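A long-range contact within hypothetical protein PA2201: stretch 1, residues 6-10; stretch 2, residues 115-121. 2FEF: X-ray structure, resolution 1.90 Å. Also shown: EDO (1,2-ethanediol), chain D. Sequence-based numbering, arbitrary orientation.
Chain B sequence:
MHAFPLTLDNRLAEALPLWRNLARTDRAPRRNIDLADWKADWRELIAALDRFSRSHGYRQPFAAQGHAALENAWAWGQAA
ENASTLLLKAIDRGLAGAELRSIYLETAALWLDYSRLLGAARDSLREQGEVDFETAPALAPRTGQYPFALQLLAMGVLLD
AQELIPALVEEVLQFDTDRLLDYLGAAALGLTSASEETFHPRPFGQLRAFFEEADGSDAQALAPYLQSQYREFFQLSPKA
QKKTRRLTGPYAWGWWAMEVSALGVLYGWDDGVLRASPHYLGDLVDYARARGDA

Stretch 1, residues 6-10: LTLDN
Stretch 2, residues 115-121: SRLLGAA

Residues 115-121 lie within a helix that begins earlier in the chain and continues beyond the stretch. Their phi/psi values stay close to helical ideals, from -73/-35 at Leu117 to -55/-46 at Gly119, and three successive i to i+4 hydrogen bonds hold the turns together: Gly119 N to Ser115 O, Ala120 N to Arg116 O and Ala121 N to Leu117 O, each 2.9 Å. Residues 6-10, at least 107 positions away in sequence from any residue of the helical stretch that they touch, form no regular helix or strand. Thr7 (-76/127) and Leu8 (-115/128) are extended, Asp9 turns the backbone at -91/-19, and Asn10 returns to an extended conformation at -67/151. The two backbones do not pair. Their nearest CA atoms, those of Leu6 and Arg116, are 7.4 Å apart, so the contact is made largely by side chains, and it buries a modest 281 Å² summed over both sides.

Arg116 dominates the helix side of the contact, with 90 Å² covered by the other stretch. Its CA-to-CB bond points toward stretch 1, and the chain is nearly fully extended after an m start (chi1 -69°, chi2 163°, chi3 172°, chi4 162°). This reach carries the guanidinium past Leu6 to the level of Thr7 and Asp9. There, Arg116 NH1 forms a salt bridge with Asp9 OD2 at 3.3 Å, which includes a weak hydrogen bond: the N-H...O angle of 163° is favourable, but the separation is long. The carboxylate oxygen lies at the edge of the guanidinium, near its plane, where an NH1 hydrogen can be directed at it. Asp9 leaves its backbone sideways to the helix, and chi1 of -70° (m) with chi2 of -23° brings the end of the side chain nearer to Arg116. Thr7 O lies 3.2 Å from Arg116 NH1, in an oblique position relative to the guanidinium. Arg116 NE and NH2 are hydrogen-bonded elsewhere in the structure.

Two apolar contacts accompany the polar one. Leu8 (m, t; -57°, 174°) and Leu117 (m, t; -66°, 168°) both start sideways, yet their ends come nearer to the opposing stretch, bringing Leu8 CD2 to 4.2 Å from Leu117 CG. One turn along the helix from Arg116, Ala120 points its CB toward stretch 1 and meets Leu6 CG at 4.3 Å. Leu6 also points toward the helix, with chi1 at -61° (m), but its CD1 and CD2 atoms are not modelled, so the full extent of this contact cannot be judged.

Thr7 takes an m rotamer (-66°), and its CA-to-CB bond runs sideways. Ser115 (p, 77°), Leu118 (t, p; -178°, 61°), Gly119 and Ala121 make no contact with stretch 1. Asn10 (chi1 87°, p; chi2 87°) is likewise out of reach of the helix; its ND2 instead donates a hydrogen bond to O1 of the 1,2-ethanediol at 2.9 Å, with an N-H...O angle of 137°.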

# COMPACT_ATOMS: atom_id res chain seq x y z
N LEU B 6 16.03 -19.92 -11.88
CA LEU B 6 16.18 -18.93 -12.97
C LEU B 6 17.12 -17.84 -12.46
O LEU B 6 17.11 -17.52 -11.26
CB LEU B 6 14.81 -18.30 -13.32
CG LEU B 6 13.66 -19.18 -13.83
N THR B 7 17.89 -17.24 -13.37
CA THR B 7 18.70 -16.06 -13.03
C THR B 7 17.84 -14.81 -12.92
O THR B 7 17.13 -14.45 -13.87
CB THR B 7 19.83 -15.81 -14.07
OG1 THR B 7 20.77 -16.89 -14.03
CG2 THR B 7 20.58 -14.55 -13.74
N LEU B 8 17.94 -14.11 -11.79
CA LEU B 8 17.21 -12.84 -11.66
C LEU B 8 18.21 -11.72 -11.54
O LEU B 8 19.13 -11.79 -10.72
CB LEU B 8 16.28 -12.85 -10.45
CG LEU B 8 15.23 -13.97 -10.41
CD1 LEU B 8 14.53 -13.90 -9.09
CD2 LEU B 8 14.23 -13.83 -11.55
N ASP B 9 18.04 -10.70 -12.37
CA ASP B 9 19.01 -9.62 -12.45
C ASP B 9 18.80 -8.43 -11.55
O ASP B 9 19.75 -7.67 -11.31
CB ASP B 9 19.18 -9.18 -13.91
CG ASP B 9 19.91 -10.25 -14.74
OD1 ASP B 9 20.62 -11.08 -14.15
OD2 ASP B 9 19.73 -10.30 -15.97
N ASN B 10 17.58 -8.24 -11.04
CA ASN B 10 17.34 -7.01 -10.27
C ASN B 10 18.13 -7.00 -8.95
O ASN B 10 18.41 -8.06 -8.40
CB ASN B 10 15.85 -6.85 -9.96
CG ASN B 10 15.44 -7.57 -8.67
OD1 ASN B 10 15.52 -7.01 -7.58
ND2 ASN B 10 14.99 -8.77 -8.80
N SER B 115 9.20 -11.08 -16.61
CA SER B 115 8.93 -11.93 -17.78
C SER B 115 9.45 -13.37 -17.57
O SER B 115 8.85 -14.35 -18.03
CB SER B 115 9.57 -11.31 -19.03
OG SER B 115 11.00 -11.54 -19.08
N ARG B 116 10.58 -13.50 -16.89
CA ARG B 116 11.16 -14.85 -16.65
C ARG B 116 10.34 -15.66 -15.68
O ARG B 116 10.14 -16.88 -15.86
CB ARG B 116 12.59 -14.73 -16.14
CG ARG B 116 13.55 -14.20 -17.21
CD ARG B 116 14.81 -13.74 -16.54
NE ARG B 116 15.84 -13.40 -17.51
CZ ARG B 116 16.90 -12.65 -17.23
NH1 ARG B 116 17.03 -12.12 -16.01
NH2 ARG B 116 17.80 -12.39 -18.17
N LEU B 117 9.80 -14.99 -14.65
CA LEU B 117 8.96 -15.68 -13.66
C LEU B 117 7.62 -16.02 -14.28
O LEU B 117 7.03 -17.07 -13.99
CB LEU B 117 8.78 -14.82 -12.38
CG LEU B 117 10.09 -14.61 -11.61
CD1 LEU B 117 9.92 -13.56 -10.56
CD2 LEU B 117 10.49 -15.94 -10.95
N LEU B 118 7.15 -15.13 -15.16
CA LEU B 118 5.90 -15.37 -15.86
C LEU B 118 6.07 -16.58 -16.77
O LEU B 118 5.22 -17.46 -16.78
CB LEU B 118 5.48 -14.14 -16.70
CG LEU B 118 4.15 -14.25 -17.46
CD1 LEU B 118 2.97 -14.45 -16.52
CD2 LEU B 118 3.96 -12.96 -18.32
N GLY B 119 7.15 -16.60 -17.55
CA GLY B 119 7.48 -17.78 -18.38
C GLY B 119 7.58 -19.09 -17.62
O GLY B 119 7.05 -20.10 -18.04
N ALA B 120 8.27 -19.06 -16.49
CA ALA B 120 8.46 -20.23 -15.65
C ALA B 120 7.13 -20.73 -15.08
O ALA B 120 6.89 -21.94 -14.98
CB ALA B 120 9.44 -19.88 -14.54
N ALA B 121 6.25 -19.80 -14.71
CA ALA B 121 4.91 -20.19 -14.22
C ALA B 121 4.10 -20.86 -15.32
O ALA B 121 3.37 -21.80 -15.08
CB ALA B 121 4.14 -18.94 -13.73
C1 EDO D . 14.69 -11.43 -5.77
O1 EDO D . 15.47 -10.68 -6.71
C2 EDO D . 15.37 -11.52 -4.40
O2 EDO D . 16.77 -11.82 -4.60